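Polyketide synthase type I (Bacillus amyloliquefaciens, PDB 5KKU) is the N-terminal dehydratase domain of a difficidin polyketide synthase and probably removes water from beta-hydroxyacyl intermediates held on a carrier protein. Local coordinates at residues A[19-24]-A[31-36]; A[13-18]-A[39-44]; A[64-69]-A[74-79]; A[185-190]-A[194-199]. All coordinates share one frame; numbering follows the deposited sequence.

Contact 1 (A[19-24]-A[31-36])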
loop_
_atom_site.group_PDB
_atom_site.type_symbol
_atom_site.label_atom_id
_atom_site.label_comp_id
_atom_site.label_asym_id
_atom_site.label_seq_id
_atom_site.Cartn_x
_atom_site.Cartn_y
_atom_site.Cartn_z
ATOM N N ASN A 19 -6.569 15.449 4.828
ATOM C CA ASN A 19 -5.870 14.800 3.750
ATOM C C ASN A 19 -6.789 13.849 2.970
ATOM O O ASN A 19 -7.459 13.067 3.546
ATOM C CB ASN A 19 -4.644 14.063 4.282
ATOM C CG ASN A 19 -3.743 13.582 3.199
ATOM O OD1 ASN A 19 -4.059 12.660 2.520
ATOM N ND2 ASN A 19 -2.617 14.219 3.039
ATOM N N TYR A 20 -6.791 13.963 1.658
ATOM C CA TYR A 20 -7.716 13.219 0.840
ATOM C C TYR A 20 -7.632 11.722 1.061
ATOM O O TYR A 20 -8.594 11.071 0.910
ATOM C CB TYR A 20 -7.586 13.510 -0.649
ATOM C CG TYR A 20 -8.038 14.854 -1.139
ATOM C CD1 TYR A 20 -9.354 15.179 -1.206
ATOM C CD2 TYR A 20 -7.138 15.775 -1.579
ATOM C CE1 TYR A 20 -9.768 16.382 -1.693
ATOM C CE2 TYR A 20 -7.545 16.976 -2.052
ATOM C CZ TYR A 20 -8.868 17.259 -2.101
ATOM O OH TYR A 20 -9.291 18.399 -2.548
ATOM N N ILE A 21 -6.452 11.224 1.417
ATOM C CA ILE A 21 -6.262 9.798 1.653
ATOM C C ILE A 21 -7.164 9.299 2.778
ATOM O O ILE A 21 -7.998 8.417 2.574
ATOM C CB ILE A 21 -4.798 9.473 2.001
ATOM C CG1 ILE A 21 -3.875 9.871 0.846
ATOM C CG2 ILE A 21 -4.643 7.996 2.327
ATOM C CD1 ILE A 21 -2.469 10.222 1.282
ATOM N N VAL A 22 -6.990 9.870 3.966
ATOM C CA VAL A 22 -7.787 9.484 5.125
ATOM C C VAL A 22 -9.248 9.885 4.950
ATOM O O VAL A 22 -10.148 9.238 5.484
ATOM C CB VAL A 22 -7.242 10.116 6.420
ATOM C CG1 VAL A 22 -5.811 9.665 6.668
ATOM C CG2 VAL A 22 -7.326 11.632 6.345
ATOM N N ARG A 23 -9.492 10.920 4.220
ATOM C CA ARG A 23 -10.834 11.305 4.042
ATOM C C ARG A 23 -11.574 10.242 3.291
ATOM O O ARG A 23 -12.690 9.976 3.558
ATOM C CB ARG A 23 -10.844 12.620 3.328
ATOM C CG ARG A 23 -12.118 13.196 2.800
ATOM C CD ARG A 23 -11.616 14.296 1.905
ATOM N NE ARG A 23 -12.565 14.961 1.083
ATOM C CZ ARG A 23 -12.911 14.623 -0.143
ATOM N NH1 ARG A 23 -12.456 13.593 -0.752
ATOM N NH2 ARG A 23 -13.738 15.377 -0.768
ATOM N N ASP A 24 -10.879 9.614 2.363
ATOM C CA ASP A 24 -11.494 8.653 1.470
ATOM C C ASP A 24 -11.028 7.225 1.777
ATOM O O ASP A 24 -11.067 6.358 0.971
ATOM C CB ASP A 24 -11.226 9.035 0.028
ATOM C CG ASP A 24 -12.006 10.258 -0.414
ATOM O OD1 ASP A 24 -12.857 10.745 0.316
ATOM O OD2 ASP A 24 -11.778 10.699 -1.501
ATOM N N ARG A 31 -11.134 7.632 10.180
ATOM C CA ARG A 31 -10.139 7.940 9.160
ATOM C C ARG A 31 -8.764 7.414 9.558
ATOM O O ARG A 31 -8.221 7.789 10.597
ATOM C CB ARG A 31 -10.073 9.448 8.913
ATOM C CG ARG A 31 -11.381 10.057 8.435
ATOM C CD ARG A 31 -11.214 11.528 8.091
ATOM N NE ARG A 31 -12.498 12.205 7.945
ATOM C CZ ARG A 31 -12.650 13.410 7.405
ATOM N NH1 ARG A 31 -11.594 14.076 6.957
ATOM N NH2 ARG A 31 -13.857 13.950 7.313
ATOM N N VAL A 32 -8.205 6.542 8.724
ATOM C CA VAL A 32 -6.893 5.963 8.985
ATOM C C VAL A 32 -5.962 6.148 7.791
ATOM O O VAL A 32 -6.399 6.531 6.705
ATOM C CB VAL A 32 -6.994 4.464 9.318
ATOM C CG1 VAL A 32 -5.618 3.896 9.632
ATOM C CG2 VAL A 32 -7.949 4.241 10.481
ATOM N N LEU A 33 -4.679 5.875 7.999
ATOM C CA LEU A 33 -3.685 6.011 6.941
ATOM C C LEU A 33 -3.229 4.647 6.433
ATOM O O LEU A 33 -2.621 3.873 7.177
ATOM C CB LEU A 33 -2.483 6.817 7.435
ATOM C CG LEU A 33 -1.425 7.168 6.386
ATOM C CD1 LEU A 33 -2.078 7.730 5.133
ATOM C CD2 LEU A 33 -0.410 8.150 6.953
ATOM N N PRO A 34 -3.546 4.359 5.111
ATOM C CA PRO A 34 -3.088 3.033 4.658
ATOM C C PRO A 34 -1.595 2.833 4.902
ATOM O O PRO A 34 -0.806 3.747 4.669
ATOM C CB PRO A 34 -3.375 3.044 3.154
ATOM C CG PRO A 34 -4.582 3.888 3.023
ATOM C CD PRO A 34 -4.268 5.030 3.937
ATOM N N GLY A 35 -1.222 1.645 5.367
ATOM C CA GLY A 35 0.171 1.337 5.638
ATOM C C GLY A 35 1.045 1.469 4.407
ATOM O O GLY A 35 2.202 1.880 4.497
ATOM N N VAL A 36 0.489 1.121 3.252
ATOM C CA VAL A 36 1.213 1.200 2.008
ATOM C C VAL A 36 1.424 2.615 1.512
ATOM O O VAL A 36 2.288 2.858 0.769
ATOM C CB VAL A 36 0.595 0.338 0.891
ATOM C CG1 VAL A 36 0.808 -1.110 1.151
ATOM C CG2 VAL A 36 -0.858 0.656 0.623
#
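Ile21 and Val22, on the one-turn helix 20-23, lie against the end of strand 30-33 and the proline that follows it. Packing is tight at Pro34, where CG2 of Ile21 comes within 3.4 Å of Pro34 CD, closer than carbons usually pack. The same methyl meets Leu33 CD1 at 3.8 Å; it lies anti to the backbone N of Ile21, while CG1 lies beside that N, and the side chain also packs on Thr37 of helix 37-49. Val22 presses on the strand backbone: its CG1 sits 3.2 Å from Val32 O, while its CB faces Arg31 CB. No hydrogen bond joins the two segments, and the buried part is van der Waals packing. The partly exposed side is looser. Here the methylenes of Arg31 run extended past the helix, CG lying 3.3 Å from Val22 O, and carry the guanidinium to His17 O, which NH1 hydrogen-bonds. One face of that guanidinium has Arg23 CG over it, and the nearest approach of the two side chains is 4.0 Å, Arg23 CB to Arg31 NH1. Arg23 turns its own charge aside to Asp24, its NH1 reaching OD2 in a 3.1 Å salt bridge. At the helix start Asn19 is the N-cap, its OD1 accepting from Ile21 N. Pro34 also touches Asp198, the predicted proton donor, and lies near His25, the predicted proton acceptor. Pro34 thus places this end of the contact beside the likely active site, between the two halves of a double-hotdog dehydratase.

Contact 2 (A[13-18]-A[39-44]); sequences QKISHT and IDMLYR
Gln13 bends over Met41, its CB and CG against the thioether and its amide turned to Arg44. With CG anti to the carbonyl carbon (chi1 -67°) and the chain bent at chi2, the glutamine passes its methylenes along Met41, CG lying 3.8 Å from SD. Met41 comes from the opposite direction: its chain is extended as far as SD, then kinks at chi3 (-52°), which lays CE beside Gln13 CB at 3.9 Å. That methyl also meets Ile15 CD1 more loosely, at 4.3 Å. In hotdog terms this is the central helix, 37-49, resting on the curved sheet that wraps it; the axes of strand 13-15 and helix 39-44 pass 11.5 Å apart and run roughly antiparallel. Toward the partly exposed side, Arg44 bends at chi3 and brings its guanidinium edge to the glutamine, the amide and guanidinium planes 38° apart. The Arg44 NH2 to Gln13 OE1 hydrogen bond is modelled very short and far from straight, so its exact geometry is doubtful. Arg44 NH1 forms a salt bridge with Asp40 OD2 one turn back along the helix, meeting the oxygen nearly along its C-O axis and close to the guanidinium plane. Asp40 OD1 accepts from Ala192 N of the other hotdog half.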
loop_
_atom_site.group_PDB
_atom_site.type_symbol
_atom_site.label_atom_id
_atom_site.label_comp_id
_atom_site.label_asym_id
_atom_site.label_seq_id
_atom_site.Cartn_x
_atom_site.Cartn_y
_atom_site.Cartn_z
ATOM N N GLN A 13 6.928 14.811 8.268
ATOM C CA GLN A 13 5.814 14.816 7.335
ATOM C C GLN A 13 4.494 15.033 8.057
ATOM O O GLN A 13 4.337 14.606 9.130
ATOM C CB GLN A 13 5.769 13.535 6.579
ATOM C CG GLN A 13 6.922 13.294 5.641
ATOM C CD GLN A 13 6.837 14.126 4.425
ATOM O OE1 GLN A 13 6.060 13.854 3.560
ATOM N NE2 GLN A 13 7.576 15.171 4.396
ATOM N N LYS A 14 3.555 15.688 7.416
ATOM C CA LYS A 14 2.283 15.975 8.040
ATOM C C LYS A 14 1.105 15.247 7.438
ATOM O O LYS A 14 0.859 15.354 6.298
ATOM C CB LYS A 14 2.007 17.454 7.978
ATOM C CG LYS A 14 3.143 18.306 8.444
ATOM C CD LYS A 14 2.680 19.702 8.714
ATOM C CE LYS A 14 3.729 20.492 9.443
ATOM N NZ LYS A 14 5.030 20.408 8.750
ATOM N N ILE A 15 0.377 14.497 8.218
ATOM C CA ILE A 15 -0.857 13.884 7.780
ATOM C C ILE A 15 -2.038 14.516 8.506
ATOM O O ILE A 15 -2.339 14.181 9.594
ATOM C CB ILE A 15 -0.878 12.385 8.046
ATOM C CG1 ILE A 15 0.233 11.660 7.326
ATOM C CG2 ILE A 15 -2.200 11.793 7.652
ATOM C CD1 ILE A 15 0.326 11.923 5.852
ATOM N N SER A 16 -2.698 15.460 7.878
ATOM C CA SER A 16 -3.838 16.093 8.503
ATOM C C SER A 16 -5.142 15.346 8.326
ATOM O O SER A 16 -5.263 14.537 7.475
ATOM C CB SER A 16 -3.973 17.500 8.018
ATOM O OG SER A 16 -4.262 17.522 6.665
ATOM N N HIS A 17 -6.115 15.651 9.144
ATOM C CA HIS A 17 -7.437 15.062 9.102
ATOM C C HIS A 17 -8.128 15.295 7.768
ATOM O O HIS A 17 -8.908 14.497 7.365
ATOM C CB HIS A 17 -8.288 15.576 10.290
ATOM C CG HIS A 17 -9.621 14.940 10.433
ATOM N ND1 HIS A 17 -9.776 13.622 10.739
ATOM C CD2 HIS A 17 -10.862 15.442 10.311
ATOM C CE1 HIS A 17 -11.048 13.333 10.807
ATOM N NE2 HIS A 17 -11.733 14.420 10.537
ATOM N N THR A 18 -7.814 16.396 7.098
ATOM C CA THR A 18 -8.365 16.755 5.813
ATOM C C THR A 18 -7.641 16.186 4.605
ATOM O O THR A 18 -8.032 16.378 3.495
ATOM C CB THR A 18 -8.534 18.260 5.608
ATOM O OG1 THR A 18 -7.308 18.911 5.813
ATOM C CG2 THR A 18 -9.547 18.800 6.547
ATOM N N ILE A 39 4.966 3.855 1.752
ATOM C CA ILE A 39 5.900 3.505 0.711
ATOM C C ILE A 39 6.186 4.725 -0.185
ATOM O O ILE A 39 7.314 4.998 -0.511
ATOM C CB ILE A 39 5.432 2.282 -0.123
ATOM C CG1 ILE A 39 5.589 0.995 0.656
ATOM C CG2 ILE A 39 6.184 2.161 -1.422
ATOM C CD1 ILE A 39 4.886 -0.199 0.109
ATOM N N ASP A 40 5.140 5.468 -0.534
ATOM C CA ASP A 40 5.281 6.700 -1.310
ATOM C C ASP A 40 6.073 7.724 -0.546
ATOM O O ASP A 40 6.873 8.408 -1.073
ATOM C CB ASP A 40 3.934 7.286 -1.689
ATOM C CG ASP A 40 4.025 8.678 -2.266
ATOM O OD1 ASP A 40 4.366 8.891 -3.396
ATOM O OD2 ASP A 40 3.771 9.584 -1.532
ATOM N N MET A 41 5.809 7.868 0.729
ATOM C CA MET A 41 6.501 8.850 1.539
ATOM C C MET A 41 7.993 8.624 1.520
ATOM O O MET A 41 8.709 9.548 1.385
ATOM C CB MET A 41 5.911 8.886 2.953
ATOM C CG MET A 41 6.619 9.608 4.073
ATOM S SD MET A 41 5.667 9.729 5.583
ATOM C CE MET A 41 4.222 10.391 4.915
ATOM N N LEU A 42 8.413 7.388 1.678
ATOM C CA LEU A 42 9.810 7.039 1.686
ATOM C C LEU A 42 10.497 7.369 0.380
ATOM O O LEU A 42 11.557 7.868 0.377
ATOM C CB LEU A 42 10.022 5.588 2.032
ATOM C CG LEU A 42 10.300 5.340 3.488
ATOM C CD1 LEU A 42 9.059 5.489 4.306
ATOM C CD2 LEU A 42 10.902 3.984 3.676
ATOM N N TYR A 43 9.828 7.094 -0.714
ATOM C CA TYR A 43 10.338 7.404 -2.013
ATOM C C TYR A 43 10.443 8.906 -2.259
ATOM O O TYR A 43 11.359 9.314 -2.867
ATOM C CB TYR A 43 9.506 6.733 -3.100
ATOM C CG TYR A 43 9.989 5.368 -3.488
ATOM C CD1 TYR A 43 11.018 5.202 -4.361
ATOM C CD2 TYR A 43 9.426 4.239 -2.947
ATOM C CE1 TYR A 43 11.449 3.961 -4.701
ATOM C CE2 TYR A 43 9.851 2.998 -3.290
ATOM C CZ TYR A 43 10.849 2.882 -4.184
ATOM O OH TYR A 43 11.290 1.680 -4.504
ATOM N N ARG A 44 9.506 9.701 -1.763
ATOM C CA ARG A 44 9.592 11.122 -1.918
ATOM C C ARG A 44 10.749 11.685 -1.117
ATOM O O ARG A 44 11.440 12.526 -1.587
ATOM C CB ARG A 44 8.327 11.847 -1.509
ATOM C CG ARG A 44 7.072 11.499 -2.248
ATOM C CD ARG A 44 5.917 12.390 -1.848
ATOM N NE ARG A 44 5.966 12.808 -0.458
ATOM C CZ ARG A 44 5.188 12.327 0.466
ATOM N NH1 ARG A 44 4.323 11.423 0.144
ATOM N NH2 ARG A 44 5.277 12.715 1.691
#

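Contact 3 (A[64-69]-A[74-79]); sequences QPVVTS and KHLYVT
Lys74, at the start of this part of strand 73-83, folds over Val66 and ends on the backbone of Val67. Its CB faces Val66 CG1 at 4.2 Å; the backbone of Lys74 hydrogen-bonds with Ile15 of strand 9-15. CG, set beside the backbone N, lies 3.7 Å from Val67 O and 4.0 Å from Val66 CG1, with Thr68 CG2 a little farther off. The chain then bends at chi2, chi3 and chi4, curling back instead of stretching outward: CD swings to 4.1 Å from Val67 O, and CE returns to 3.7 Å from that oxygen. At the tip, NZ donates to Val67 O over 2.6 Å, in the carbonyl plane and with a C=O...N angle of 150°. A buried ammonium thus has a main-chain acceptor. The bond joins two sheets of the N-terminal hotdog fold: strand 73-83 belongs to the large curved sheet, whereas the short strand 66-67 lies at the edge of a small antiparallel sheet, beside strand 30-33. Val66 places CG2 anti to its carbonyl carbon, where it touches Leu76 CD1 at 4.3 Å. Leu76 also packs on Ile15, and Val66 on Leu33, which extends this apolar seam to both neighbouring strands. Thr68 turns its OG1 away to His17 ND1, a hydrogen bond to the turn that follows strand 9-15.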
loop_
_atom_site.group_PDB
_atom_site.type_symbol
_atom_site.label_atom_id
_atom_site.label_comp_id
_atom_site.label_asym_id
_atom_site.label_seq_id
_atom_site.Cartn_x
_atom_site.Cartn_y
_atom_site.Cartn_z
ATOM N N GLN A 64 1.494 0.484 13.388
ATOM C CA GLN A 64 0.413 1.101 14.102
ATOM C C GLN A 64 -0.239 1.933 12.974
ATOM O O GLN A 64 0.442 2.550 12.250
ATOM C CB GLN A 64 0.775 1.884 15.333
ATOM C CG GLN A 64 -0.323 2.082 16.303
ATOM C CD GLN A 64 -0.668 0.874 17.121
ATOM O OE1 GLN A 64 -1.119 -0.082 16.602
ATOM N NE2 GLN A 64 -0.488 0.950 18.395
ATOM N N PRO A 65 -1.541 1.897 12.833
ATOM C CA PRO A 65 -2.198 2.694 11.817
ATOM C C PRO A 65 -2.156 4.177 12.150
ATOM O O PRO A 65 -2.267 4.471 13.281
ATOM C CB PRO A 65 -3.620 2.162 11.854
ATOM C CG PRO A 65 -3.818 1.717 13.212
ATOM C CD PRO A 65 -2.512 1.122 13.603
ATOM N N VAL A 66 -1.903 5.054 11.208
ATOM C CA VAL A 66 -2.015 6.479 11.432
ATOM C C VAL A 66 -3.486 6.894 11.349
ATOM O O VAL A 66 -4.056 6.887 10.306
ATOM C CB VAL A 66 -1.170 7.290 10.440
ATOM C CG1 VAL A 66 -1.508 8.756 10.471
ATOM C CG2 VAL A 66 0.302 7.091 10.670
ATOM N N VAL A 67 -4.085 7.224 12.483
ATOM C CA VAL A 67 -5.470 7.638 12.585
ATOM C C VAL A 67 -5.602 9.138 12.838
ATOM O O VAL A 67 -4.991 9.649 13.701
ATOM C CB VAL A 67 -6.182 6.847 13.672
ATOM C CG1 VAL A 67 -7.530 7.424 14.029
ATOM C CG2 VAL A 67 -6.327 5.416 13.264
ATOM N N THR A 68 -6.506 9.781 12.127
ATOM C CA THR A 68 -6.796 11.186 12.357
ATOM C C THR A 68 -8.156 11.432 12.934
ATOM O O THR A 68 -8.985 10.590 12.909
ATOM C CB THR A 68 -6.597 12.070 11.115
ATOM O OG1 THR A 68 -7.612 11.817 10.155
ATOM C CG2 THR A 68 -5.334 11.793 10.503
ATOM N N SER A 69 -8.378 12.622 13.425
ATOM C CA SER A 69 -9.611 12.999 14.039
ATOM C C SER A 69 -9.923 14.467 13.775
ATOM O O SER A 69 -9.071 15.195 13.394
ATOM C CB SER A 69 -9.506 12.729 15.526
ATOM O OG SER A 69 -10.585 13.198 16.253
ATOM N N LYS A 74 -1.891 14.553 12.562
ATOM C CA LYS A 74 -0.720 13.801 12.921
ATOM C C LYS A 74 0.541 14.365 12.331
ATOM O O LYS A 74 0.545 14.792 11.244
ATOM C CB LYS A 74 -0.857 12.349 12.535
ATOM C CG LYS A 74 -1.878 11.599 13.295
ATOM C CD LYS A 74 -1.523 11.476 14.730
ATOM C CE LYS A 74 -1.636 10.048 15.129
ATOM N NZ LYS A 74 -3.027 9.619 15.368
ATOM N N HIS A 75 1.609 14.337 13.091
ATOM C CA HIS A 75 2.938 14.567 12.595
ATOM C C HIS A 75 3.697 13.304 12.548
ATOM O O HIS A 75 3.757 12.612 13.489
ATOM C CB HIS A 75 3.693 15.566 13.456
ATOM C CG HIS A 75 3.324 16.979 13.192
ATOM N ND1 HIS A 75 3.984 18.025 13.760
ATOM C CD2 HIS A 75 2.351 17.515 12.438
ATOM C CE1 HIS A 75 3.443 19.146 13.362
ATOM N NE2 HIS A 75 2.455 18.865 12.552
ATOM N N LEU A 76 4.310 12.997 11.445
ATOM C CA LEU A 76 5.093 11.804 11.301
ATOM C C LEU A 76 6.587 12.112 11.290
ATOM O O LEU A 76 7.012 13.088 10.787
ATOM C CB LEU A 76 4.689 11.105 10.011
ATOM C CG LEU A 76 3.462 10.224 10.031
ATOM C CD1 LEU A 76 2.244 10.927 10.571
ATOM C CD2 LEU A 76 3.212 9.612 8.685
ATOM N N TYR A 77 7.390 11.266 11.876
ATOM C CA TYR A 77 8.831 11.439 11.888
ATOM C C TYR A 77 9.528 10.287 11.153
ATOM O O TYR A 77 9.531 9.191 11.610
ATOM C CB TYR A 77 9.343 11.580 13.314
ATOM C CG TYR A 77 8.692 12.661 14.118
ATOM C CD1 TYR A 77 8.937 13.964 13.854
ATOM C CD2 TYR A 77 7.823 12.371 15.135
ATOM C CE1 TYR A 77 8.351 14.950 14.574
ATOM C CE2 TYR A 77 7.241 13.358 15.870
ATOM C CZ TYR A 77 7.516 14.653 15.568
ATOM O OH TYR A 77 6.973 15.656 16.251
ATOM N N VAL A 78 10.092 10.574 9.996
ATOM C CA VAL A 78 10.800 9.578 9.211
ATOM C C VAL A 78 12.289 9.646 9.458
ATOM O O VAL A 78 12.919 10.603 9.129
ATOM C CB VAL A 78 10.502 9.672 7.706
ATOM C CG1 VAL A 78 11.101 8.522 6.976
ATOM C CG2 VAL A 78 9.037 9.674 7.425
ATOM N N THR A 79 12.858 8.615 10.008
ATOM C CA THR A 79 14.247 8.655 10.401
ATOM C C THR A 79 15.114 7.703 9.608
ATOM O O THR A 79 14.945 6.528 9.668
ATOM C CB THR A 79 14.398 8.329 11.897
ATOM O OG1 THR A 79 13.774 9.332 12.654
ATOM C CG2 THR A 79 15.835 8.243 12.316
#

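Contact 4 (A[185-190]-A[194-199]); sequences GFREKF and PAFLDA
Pro194 opens helix 194-200 with its ring set against Phe190 of the preceding loop. Pro194 CD stands over the centre of the phenyl face, 3.6 Å from the ring centroid and 11° off its normal, a CH-pi contact. Its CG reaches one margin of the ring, 3.9 Å from Phe190 CE1. The phenylalanine is brought there by a chi1 of -71°, CG anti to the carbonyl carbon, and its ring also meets His193 and Asp40. Phe196 points back toward the loop and receives Arg187 at its edge, CE2 lying 4.2 Å from Arg187 CD. The guanidinium and ring planes stand 48° apart, and the charged end goes on to Glu184, in a salt bridge from NE, and to Phe233 O, which NH1 hydrogen-bonds. Phe196 makes an edge-to-face pair with Phe233. This is the central helix of the C-terminal hotdog, as in related dehydratases, and loop 185-190 packs on its first turn. Leu197 faces Ile39 on helix 37-49 of the N-terminal hotdog. Asp198, the predicted proton donor, follows, its OD2 hydrogen-bonded with His155 NE2; its backbone N bonds Pro194 O at 2.8 Å, an ordinary helical bond. Ala199 then packs on Leu177 and Tyr145.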
loop_
_atom_site.group_PDB
_atom_site.type_symbol
_atom_site.label_atom_id
_atom_site.label_comp_id
_atom_site.label_asym_id
_atom_site.label_seq_id
_atom_site.Cartn_x
_atom_site.Cartn_y
_atom_site.Cartn_z
ATOM N N GLY A 185 -5.305 14.047 -10.626
ATOM C CA GLY A 185 -4.607 15.299 -10.619
ATOM C C GLY A 185 -3.362 15.309 -9.750
ATOM O O GLY A 185 -2.572 16.168 -9.877
ATOM N N PHE A 186 -3.211 14.326 -8.877
ATOM C CA PHE A 186 -2.079 14.268 -8.003
ATOM C C PHE A 186 -1.017 13.235 -8.411
ATOM O O PHE A 186 0.017 13.137 -7.826
ATOM C CB PHE A 186 -2.546 13.977 -6.599
ATOM C CG PHE A 186 -3.356 15.072 -5.964
ATOM C CD1 PHE A 186 -2.754 16.097 -5.292
ATOM C CD2 PHE A 186 -4.718 15.036 -6.005
ATOM C CE1 PHE A 186 -3.487 17.072 -4.704
ATOM C CE2 PHE A 186 -5.474 15.986 -5.398
ATOM C CZ PHE A 186 -4.858 17.019 -4.755
ATOM N N ARG A 187 -1.428 12.388 -9.355
ATOM C CA ARG A 187 -0.626 11.276 -9.847
ATOM C C ARG A 187 0.756 11.760 -10.171
ATOM O O ARG A 187 1.743 11.036 -10.032
ATOM C CB ARG A 187 -1.272 10.656 -11.087
ATOM C CG ARG A 187 -0.536 9.442 -11.630
ATOM C CD ARG A 187 -1.322 8.772 -12.745
ATOM N NE ARG A 187 -1.507 9.657 -13.892
ATOM C CZ ARG A 187 -0.537 10.004 -14.731
ATOM N NH1 ARG A 187 0.693 9.541 -14.555
ATOM N NH2 ARG A 187 -0.796 10.815 -15.748
ATOM N N GLU A 188 0.976 12.936 -10.621
ATOM C CA GLU A 188 2.351 13.171 -10.817
ATOM C C GLU A 188 2.918 13.835 -9.587
ATOM O O GLU A 188 4.054 14.111 -9.576
ATOM C CB GLU A 188 2.587 13.935 -12.113
ATOM C CG GLU A 188 2.260 13.070 -13.313
ATOM C CD GLU A 188 2.412 13.735 -14.653
ATOM O OE1 GLU A 188 2.385 14.933 -14.741
ATOM O OE2 GLU A 188 2.550 13.045 -15.643
ATOM N N LYS A 189 2.143 14.052 -8.531
ATOM C CA LYS A 189 2.780 14.763 -7.453
ATOM C C LYS A 189 3.369 13.772 -6.501
ATOM O O LYS A 189 4.227 14.069 -5.736
ATOM C CB LYS A 189 1.815 15.705 -6.767
ATOM C CG LYS A 189 1.482 16.908 -7.610
ATOM C CD LYS A 189 2.612 17.894 -7.585
ATOM C CE LYS A 189 2.445 19.015 -8.575
ATOM N NZ LYS A 189 1.039 19.325 -8.851
ATOM N N PHE A 190 2.896 12.540 -6.613
ATOM C CA PHE A 190 3.381 11.422 -5.851
ATOM C C PHE A 190 4.524 10.733 -6.578
ATOM O O PHE A 190 4.692 10.884 -7.764
ATOM C CB PHE A 190 2.245 10.434 -5.582
ATOM C CG PHE A 190 1.231 10.922 -4.598
ATOM C CD1 PHE A 190 1.523 11.005 -3.274
ATOM C CD2 PHE A 190 -0.033 11.290 -5.007
ATOM C CE1 PHE A 190 0.592 11.439 -2.366
ATOM C CE2 PHE A 190 -0.959 11.731 -4.109
ATOM C CZ PHE A 190 -0.644 11.820 -2.785
ATOM N N PRO A 194 -0.654 6.587 -3.625
ATOM C CA PRO A 194 -1.174 5.744 -2.579
ATOM C C PRO A 194 -2.437 5.032 -2.974
ATOM O O PRO A 194 -2.612 3.923 -2.585
ATOM C CB PRO A 194 -1.419 6.725 -1.466
ATOM C CG PRO A 194 -0.370 7.701 -1.633
ATOM C CD PRO A 194 -0.215 7.869 -3.095
ATOM N N ALA A 195 -3.289 5.681 -3.745
ATOM C CA ALA A 195 -4.482 5.042 -4.249
ATOM C C ALA A 195 -4.163 3.800 -5.059
ATOM O O ALA A 195 -4.735 2.790 -4.864
ATOM C CB ALA A 195 -5.322 5.990 -5.051
ATOM N N PHE A 196 -3.218 3.914 -5.973
ATOM C CA PHE A 196 -2.726 2.805 -6.727
ATOM C C PHE A 196 -2.135 1.714 -5.841
ATOM O O PHE A 196 -2.445 0.582 -6.035
ATOM C CB PHE A 196 -1.704 3.247 -7.753
ATOM C CG PHE A 196 -2.281 3.680 -9.074
ATOM C CD1 PHE A 196 -3.387 3.075 -9.606
ATOM C CD2 PHE A 196 -1.676 4.671 -9.789
ATOM C CE1 PHE A 196 -3.904 3.478 -10.791
ATOM C CE2 PHE A 196 -2.175 5.080 -10.980
ATOM C CZ PHE A 196 -3.286 4.478 -11.486
ATOM N N LEU A 197 -1.325 2.092 -4.861
ATOM C CA LEU A 197 -0.684 1.185 -3.956
ATOM C C LEU A 197 -1.704 0.405 -3.126
ATOM O O LEU A 197 -1.637 -0.780 -3.040
ATOM C CB LEU A 197 0.327 1.922 -3.080
ATOM C CG LEU A 197 1.596 2.514 -3.685
ATOM C CD1 LEU A 197 2.535 2.973 -2.615
ATOM C CD2 LEU A 197 2.302 1.523 -4.564
ATOM N N ASP A 198 -2.647 1.088 -2.500
ATOM C CA ASP A 198 -3.725 0.490 -1.739
ATOM C C ASP A 198 -4.515 -0.538 -2.525
ATOM O O ASP A 198 -4.640 -1.624 -2.115
ATOM C CB ASP A 198 -4.622 1.584 -1.219
ATOM C CG ASP A 198 -5.703 1.096 -0.323
ATOM O OD1 ASP A 198 -5.447 0.612 0.761
ATOM O OD2 ASP A 198 -6.831 1.204 -0.691
ATOM N N ALA A 199 -5.040 -0.156 -3.669
ATOM C CA ALA A 199 -5.781 -1.067 -4.514
ATOM C C ALA A 199 -4.981 -2.271 -4.953
ATOM O O ALA A 199 -5.540 -3.312 -5.120
ATOM C CB ALA A 199 -6.356 -0.376 -5.716
#

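From the N terminus, strand 9-15 enters contact 2, whose loop closes when helix 37-49 is reached. Contact 1 nests inside that loop, joining the short helix 20-23 to strand 30-33. Contact 3 follows in series, a short closure from strand 66-67 to strand 73-83, and contact 4 comes much later, within the C-terminal hotdog; no two loops cross. Contacts 1 and 3 meet where strands 30-33 and 66-67 pair, and contacts 2 and 3 where strand 9-15 pairs with 73-83. Val36 and Asp40 touch residues of contact 4, and through them the two hotdogs meet, whereas contacts 3 and 4 stay about 11 Å apart at their nearest atoms.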